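Local coordinates for nitrite oxidoreductase subunit A (Kuenenia stuttgartiensis, PDB 7B04), which belongs to the molybdopterin oxidoreductase family and holds molybdenum, two MD1 molecules and an iron/sulfur cluster, at residues B[955-961]-B[1003-1009]; B[973-978]-B[1103-1109]. Residue numbers count along the deposited sequence, not the author numbering.

Both contacts belong to one closed six-stranded mixed barrel near the C-terminal end, and their centres lie 10 Å apart. Contact 1 pairs strands 956-959 and 1001-1007 in parallel and is almost wholly buried, with nitrite oxidoreductase subunit B packed on the Lys1006 and Asn1008 side. Contact 2 pairs strands 974-978 and 1102-1109 antiparallel, with Lys1107 exposed and several other residues partly so. Strands 1001-1007 and 974-978 are neighbours, which joins the two contacts: Leu1003 O lies 2.7 Å from Val975 N, a probable hydrogen bond. Aliphatic side chains fill the shared interior. Outward, contact 1 has histidine, arginine, and lysine and asparagine bound to subunit B backbone; contact 2 joins tyrosines and acids to arginines by cation-pi contacts and salt bridges.

Contact 1: residues B[955-961]-B[1003-1009]; sequences HQIHIHP and LRAKYNP
Strands 956-959 and 1003-1007 run parallel within a six-stranded beta barrel consistent with the C-terminal domain of the molybdopterin oxidoreductase family, axes 4.6 Å apart at closest and directions 35° apart. Gln956 pairs with Arg1004, Ile957 with Ala1005, His958 with Lys1006 and Ile959 with Tyr1007. The bonds are Ile957 N to Arg1004 O (2.9 Å), Lys1006 N to Ile957 O (2.8 Å), Ile959 N to Lys1006 O (3.0 Å) and Asn1008 N to Ile959 O (3.1 Å). Beyond them segment 955-961 turns into helix 961-966, with His960 at the N-cap, its ND1 bonded to the backbone N of Gln962. The side chain of His955 lies about 9 Å from a bound MD1.

Ile957, Ile959, Ala1005 and Tyr1007 share one face. Ile957 CG2 (chi1 t) sits 3.6 Å from Leu1003 CD2, and Ile959 CG2 4.1 Å from Ala1005 CB. Pro961 lies over the Tyr1007 ring (chi1 m), its CA 4.0 Å from the ring centroid in a CH-pi contact. The opposite face carries Gln956, His958, Arg1004 and Lys1006. Lys1006 is extended, all four chi angles t, and its CD passes over the His958 ring, 3.8 Å from the centroid, on the way to Glu146 O of subunit B. Asn1008 ND2 binds Asp147 O of subunit B and, at the imidazole edge, donates to His958 ND1 at 3.1 Å.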
loop_
_atom_site.group_PDB
_atom_site.type_symbol
_atom_site.label_atom_id
_atom_site.label_comp_id
_atom_site.label_asym_id
_atom_site.label_seq_id
_atom_site.Cartn_x
_atom_site.Cartn_y
_atom_site.Cartn_z
ATOM N N HIS B 955 13.948 -3.012 2.941
ATOM C CA HIS B 955 13.249 -2.252 3.965
ATOM C C HIS B 955 14.133 -1.121 4.479
ATOM O O HIS B 955 15.363 -1.225 4.485
ATOM C CB HIS B 955 12.846 -3.182 5.108
ATOM C CG HIS B 955 11.672 -2.702 5.897
ATOM N ND1 HIS B 955 10.376 -2.803 5.439
ATOM C CD2 HIS B 955 11.596 -2.140 7.126
ATOM C CE1 HIS B 955 9.553 -2.310 6.348
ATOM N NE2 HIS B 955 10.269 -1.903 7.381
ATOM N N GLN B 956 13.493 -0.032 4.906
ATOM C CA GLN B 956 14.180 1.211 5.229
ATOM C C GLN B 956 13.705 1.753 6.572
ATOM O O GLN B 956 12.598 1.456 7.030
ATOM C CB GLN B 956 13.957 2.269 4.135
ATOM C CG GLN B 956 12.508 2.722 3.996
ATOM C CD GLN B 956 12.299 3.677 2.836
ATOM O OE1 GLN B 956 13.243 4.034 2.132
ATOM N NE2 GLN B 956 11.054 4.094 2.630
ATOM N N ILE B 957 14.565 2.551 7.205
ATOM C CA ILE B 957 14.248 3.231 8.457
ATOM C C ILE B 957 14.278 4.736 8.230
ATOM O O ILE B 957 15.182 5.261 7.570
ATOM C CB ILE B 957 15.213 2.836 9.599
ATOM C CG1 ILE B 957 14.819 3.552 10.893
ATOM C CG2 ILE B 957 16.656 3.163 9.243
ATOM C CD1 ILE B 957 15.594 3.097 12.109
ATOM N N HIS B 958 13.268 5.428 8.755
ATOM C CA HIS B 958 13.190 6.877 8.652
ATOM C C HIS B 958 13.913 7.514 9.833
ATOM O O HIS B 958 13.722 7.100 10.980
ATOM C CB HIS B 958 11.731 7.334 8.632
ATOM C CG HIS B 958 11.015 7.040 7.351
ATOM N ND1 HIS B 958 10.617 8.028 6.478
ATOM C CD2 HIS B 958 10.635 5.867 6.792
ATOM C CE1 HIS B 958 10.011 7.477 5.440
ATOM N NE2 HIS B 958 10.010 6.167 5.606
ATOM N N ILE B 959 14.742 8.515 9.549
ATOM C CA ILE B 959 15.498 9.225 10.575
ATOM C C ILE B 959 15.565 10.696 10.183
ATOM O O ILE B 959 15.672 11.029 8.997
ATOM C CB ILE B 959 16.902 8.613 10.786
ATOM C CG1 ILE B 959 17.633 9.324 11.929
ATOM C CG2 ILE B 959 17.710 8.641 9.497
ATOM C CD1 ILE B 959 18.818 8.554 12.472
ATOM N N HIS B 960 15.496 11.573 11.178
ATOM C CA HIS B 960 15.640 12.998 10.925
ATOM C C HIS B 960 17.041 13.306 10.398
ATOM O O HIS B 960 18.024 12.728 10.878
ATOM C CB HIS B 960 15.369 13.792 12.205
ATOM C CG HIS B 960 15.316 15.272 11.998
ATOM N ND1 HIS B 960 16.438 16.071 12.039
ATOM C CD2 HIS B 960 14.275 16.101 11.745
ATOM C CE1 HIS B 960 16.092 17.327 11.823
ATOM N NE2 HIS B 960 14.784 17.372 11.641
ATOM N N PRO B 961 17.164 14.194 9.403
ATOM C CA PRO B 961 18.494 14.462 8.818
ATOM C C PRO B 961 19.534 14.893 9.838
ATOM O O PRO B 961 20.672 14.406 9.801
ATOM C CB PRO B 961 18.201 15.566 7.792
ATOM C CG PRO B 961 16.760 15.394 7.453
ATOM C CD PRO B 961 16.098 14.947 8.722
ATOM N N LEU B 1003 19.551 -2.159 8.264
ATOM C CA LEU B 1003 18.776 -1.650 7.146
ATOM C C LEU B 1003 19.287 -0.273 6.741
ATOM O O LEU B 1003 20.088 0.358 7.440
ATOM C CB LEU B 1003 17.289 -1.634 7.500
ATOM C CG LEU B 1003 16.747 -0.462 8.312
ATOM C CD1 LEU B 1003 15.247 -0.642 8.440
ATOM C CD2 LEU B 1003 17.401 -0.344 9.685
ATOM N N ARG B 1004 18.788 0.194 5.599
ATOM C CA ARG B 1004 19.133 1.506 5.075
ATOM C C ARG B 1004 18.390 2.614 5.807
ATOM O O ARG B 1004 17.252 2.442 6.251
ATOM C CB ARG B 1004 18.807 1.594 3.585
ATOM C CG ARG B 1004 19.833 0.958 2.668
ATOM C CD ARG B 1004 19.504 1.297 1.228
ATOM N NE ARG B 1004 20.372 0.654 0.246
ATOM C CZ ARG B 1004 21.494 1.183 -0.233
ATOM N NH1 ARG B 1004 21.910 2.368 0.194
ATOM N NH2 ARG B 1004 22.206 0.522 -1.137
ATOM N N ALA B 1005 19.042 3.770 5.898
ATOM C CA ALA B 1005 18.485 4.957 6.523
ATOM C C ALA B 1005 17.951 5.902 5.455
ATOM O O ALA B 1005 18.504 6.003 4.357
ATOM C CB ALA B 1005 19.539 5.674 7.371
ATOM N N LYS B 1006 16.864 6.594 5.786
ATOM C CA LYS B 1006 16.211 7.516 4.865
ATOM C C LYS B 1006 15.985 8.840 5.572
ATOM O O LYS B 1006 15.356 8.878 6.635
ATOM C CB LYS B 1006 14.881 6.946 4.364
ATOM C CG LYS B 1006 14.053 7.939 3.564
ATOM C CD LYS B 1006 12.672 7.398 3.231
ATOM C CE LYS B 1006 11.809 8.473 2.583
ATOM N NZ LYS B 1006 10.428 8.001 2.289
ATOM N N TYR B 1007 16.491 9.922 4.984
ATOM C CA TYR B 1007 16.246 11.249 5.531
ATOM C C TYR B 1007 14.781 11.612 5.346
ATOM O O TYR B 1007 14.274 11.622 4.219
ATOM C CB TYR B 1007 17.132 12.292 4.851
ATOM C CG TYR B 1007 18.566 12.312 5.323
ATOM C CD1 TYR B 1007 19.020 11.412 6.276
ATOM C CD2 TYR B 1007 19.467 13.240 4.817
ATOM C CE1 TYR B 1007 20.331 11.429 6.702
ATOM C CE2 TYR B 1007 20.782 13.266 5.241
ATOM C CZ TYR B 1007 21.207 12.358 6.185
ATOM O OH TYR B 1007 22.514 12.380 6.613
ATOM N N ASN B 1008 14.099 11.906 6.451
ATOM C CA ASN B 1008 12.735 12.424 6.413
ATOM C C ASN B 1008 12.611 13.455 7.526
ATOM O O ASN B 1008 12.426 13.093 8.699
ATOM C CB ASN B 1008 11.701 11.312 6.570
ATOM C CG ASN B 1008 10.295 11.769 6.224
ATOM O OD1 ASN B 1008 10.070 12.935 5.896
ATOM N ND2 ASN B 1008 9.340 10.849 6.294
ATOM N N PRO B 1009 12.705 14.745 7.203
ATOM C CA PRO B 1009 12.562 15.786 8.225
ATOM C C PRO B 1009 11.136 16.001 8.702
ATOM O O PRO B 1009 10.892 16.951 9.450
ATOM C CB PRO B 1009 13.097 17.039 7.513
ATOM C CG PRO B 1009 12.893 16.774 6.076
ATOM C CD PRO B 1009 13.062 15.299 5.886
#

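Contact 2: residues B[973-978]-B[1103-1109]; sequences DYVYVD and VKITKAE
Tyr976 overlaps Ala1108, its CE2 3.5 Å from Ala1108 CB, while its CB is 4.0 Å from Thr1106 OG1. Strands 974-978 and 1103-1109 pair antiparallel, their axes 4.2 Å apart at closest and their directions 139° apart. Tyr974-Glu1109, Tyr976-Thr1106 and Asp978-Lys1104 are hydrogen-bonded pairs; Val975-Lys1107 and Val977-Ile1105 are non-hydrogen-bonded. A classic beta bulge shifts the register by one: Ala1108 and Glu1109 both face Tyr974, whose O accepts from Ala1108 N (2.7 Å) and Glu1109 N (3.2 Å). Ala1108 has phi/psi of -113/-52, and Tyr974 N donates to Glu1109 O (3.0 Å).

Tyr976 N bonds to Thr1106 O at 2.8 Å, Asp978 N to Lys1104 O at 2.9 Å and Lys1104 N to Asp978 O at 2.7 Å; the Thr1106 N to Tyr976 O bond is weak at 3.5 Å. Val977 and Ile1105 point to one face, where Val977 CG1 meets Val1103 CG1 (3.4 Å) and Ile1105 CD1 (3.8 Å). The opposite face carries Tyr974, Tyr976, Asp978, Lys1104, Thr1106 and Glu1109. Both tyrosines, chi1 m, make cation-pi contacts, Tyr974 with Arg1052 and Tyr976 with Arg1000; Asp978 and Glu1109 form salt bridges with Arg1000 and Arg1052, respectively. The Val1103 side chain lies about 10 Å from a bound MD1. In the barrel, probably the family's C-terminal domain, strand 1001-1007 flanks 974-978, strand 911-914 meets Val1103 and Ile1105, and Ile957 of strand 956-959 packs on Val975, Val977 and Ile1105.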
loop_
_atom_site.group_PDB
_atom_site.type_symbol
_atom_site.label_atom_id
_atom_site.label_comp_id
_atom_site.label_asym_id
_atom_site.label_seq_id
_atom_site.Cartn_x
_atom_site.Cartn_y
_atom_site.Cartn_z
ATOM N N ASP B 973 22.660 5.348 3.673
ATOM C CA ASP B 973 23.622 4.452 4.296
ATOM C C ASP B 973 22.909 3.350 5.070
ATOM O O ASP B 973 21.790 3.527 5.558
ATOM C CB ASP B 973 24.542 5.228 5.240
ATOM C CG ASP B 973 25.479 6.165 4.506
ATOM O OD1 ASP B 973 25.797 5.890 3.329
ATOM O OD2 ASP B 973 25.909 7.168 5.111
ATOM N N TYR B 974 23.573 2.203 5.183
ATOM C CA TYR B 974 23.092 1.120 6.027
ATOM C C TYR B 974 23.431 1.421 7.486
ATOM O O TYR B 974 24.510 1.938 7.788
ATOM C CB TYR B 974 23.720 -0.204 5.591
ATOM C CG TYR B 974 23.157 -0.768 4.300
ATOM C CD1 TYR B 974 21.980 -1.505 4.300
ATOM C CD2 TYR B 974 23.805 -0.572 3.085
ATOM C CE1 TYR B 974 21.462 -2.027 3.129
ATOM C CE2 TYR B 974 23.293 -1.091 1.909
ATOM C CZ TYR B 974 22.120 -1.817 1.938
ATOM O OH TYR B 974 21.603 -2.336 0.772
ATOM N N VAL B 975 22.489 1.121 8.384
ATOM C CA VAL B 975 22.600 1.444 9.803
ATOM C C VAL B 975 22.176 0.236 10.638
ATOM O O VAL B 975 21.252 -0.504 10.270
ATOM C CB VAL B 975 21.767 2.697 10.157
ATOM C CG1 VAL B 975 22.329 3.940 9.451
ATOM C CG2 VAL B 975 20.313 2.502 9.761
ATOM N N TYR B 976 22.762 0.101 11.801
ATOM C CA TYR B 976 22.322 -0.985 12.687
ATOM C C TYR B 976 21.264 -0.396 13.610
ATOM O O TYR B 976 21.378 0.761 13.931
ATOM C CB TYR B 976 23.528 -1.497 13.461
ATOM C CG TYR B 976 24.453 -2.409 12.703
ATOM C CD1 TYR B 976 24.081 -3.694 12.379
ATOM C CD2 TYR B 976 25.724 -2.005 12.364
ATOM C CE1 TYR B 976 24.939 -4.539 11.709
ATOM C CE2 TYR B 976 26.598 -2.841 11.702
ATOM C CZ TYR B 976 26.204 -4.115 11.374
ATOM O OH TYR B 976 27.058 -4.944 10.722
ATOM N N VAL B 977 20.203 -1.140 13.902
ATOM C CA VAL B 977 19.186 -0.666 14.879
ATOM C C VAL B 977 19.328 -1.586 16.075
ATOM O O VAL B 977 18.858 -2.704 15.999
ATOM C CB VAL B 977 17.763 -0.747 14.320
ATOM C CG1 VAL B 977 17.064 0.597 14.358
ATOM C CG2 VAL B 977 17.757 -1.332 12.926
ATOM N N ASP B 978 19.865 -1.070 17.166
ATOM C CA ASP B 978 20.154 -1.923 18.334
ATOM C C ASP B 978 19.308 -1.447 19.505
ATOM O O ASP B 978 19.096 -0.258 19.634
ATOM C CB ASP B 978 21.653 -1.942 18.612
ATOM C CG ASP B 978 22.445 -2.750 17.608
ATOM O OD1 ASP B 978 23.370 -2.202 17.021
ATOM O OD2 ASP B 978 22.136 -3.914 17.430
ATOM N N VAL B 1103 15.664 2.850 20.789
ATOM C CA VAL B 1103 16.708 2.202 19.952
ATOM C C VAL B 1103 17.966 3.056 19.889
ATOM O O VAL B 1103 17.876 4.224 20.124
ATOM C CB VAL B 1103 16.112 2.023 18.542
ATOM C CG1 VAL B 1103 16.852 1.031 17.690
ATOM C CG2 VAL B 1103 14.672 1.600 18.618
ATOM N N LYS B 1104 19.087 2.410 19.588
ATOM C CA LYS B 1104 20.399 3.038 19.328
ATOM C C LYS B 1104 20.686 2.859 17.836
ATOM O O LYS B 1104 20.448 1.784 17.325
ATOM C CB LYS B 1104 21.502 2.342 20.118
ATOM C CG LYS B 1104 22.805 3.106 20.174
ATOM C CD LYS B 1104 23.803 2.549 21.142
ATOM C CE LYS B 1104 24.394 1.238 20.688
ATOM N NZ LYS B 1104 25.475 0.790 21.590
ATOM N N ILE B 1105 21.120 3.918 17.166
ATOM C CA ILE B 1105 21.435 3.867 15.715
ATOM C C ILE B 1105 22.917 4.152 15.543
ATOM O O ILE B 1105 23.407 5.078 16.146
ATOM C CB ILE B 1105 20.608 4.912 14.954
ATOM C CG1 ILE B 1105 19.228 5.093 15.568
ATOM C CG2 ILE B 1105 20.491 4.540 13.498
ATOM C CD1 ILE B 1105 18.239 4.124 15.033
ATOM N N THR B 1106 23.590 3.322 14.776
ATOM C CA THR B 1106 24.996 3.486 14.435
ATOM C C THR B 1106 25.178 3.111 12.973
ATOM O O THR B 1106 24.534 2.182 12.476
ATOM C CB THR B 1106 25.948 2.650 15.313
ATOM O OG1 THR B 1106 26.097 1.340 14.755
ATOM C CG2 THR B 1106 25.465 2.553 16.759
ATOM N N LYS B 1107 26.059 3.843 12.294
ATOM C CA LYS B 1107 26.335 3.591 10.886
ATOM C C LYS B 1107 26.937 2.205 10.675
ATOM O O LYS B 1107 27.751 1.730 11.471
ATOM C CB LYS B 1107 27.287 4.658 10.345
ATOM C CG LYS B 1107 27.732 4.430 8.908
ATOM C CD LYS B 1107 28.770 5.454 8.477
ATOM C CE LYS B 1107 29.290 5.160 7.078
ATOM N NZ LYS B 1107 30.349 6.122 6.659
ATOM N N ALA B 1108 26.515 1.554 9.591
ATOM C CA ALA B 1108 26.936 0.203 9.248
ATOM C C ALA B 1108 27.788 0.145 7.990
ATOM O O ALA B 1108 28.879 -0.436 8.008
ATOM C CB ALA B 1108 25.705 -0.695 9.083
ATOM N N GLU B 1109 27.316 0.728 6.890
ATOM C CA GLU B 1109 28.020 0.662 5.617
ATOM C C GLU B 1109 27.616 1.866 4.778
ATOM O O GLU B 1109 26.552 2.459 4.982
ATOM C CB GLU B 1109 27.711 -0.653 4.886
ATOM C CG GLU B 1109 28.517 -0.902 3.620
ATOM C CD GLU B 1109 28.210 -2.247 2.993
ATOM O OE1 GLU B 1109 27.388 -2.994 3.564
ATOM O OE2 GLU B 1109 28.786 -2.556 1.928
#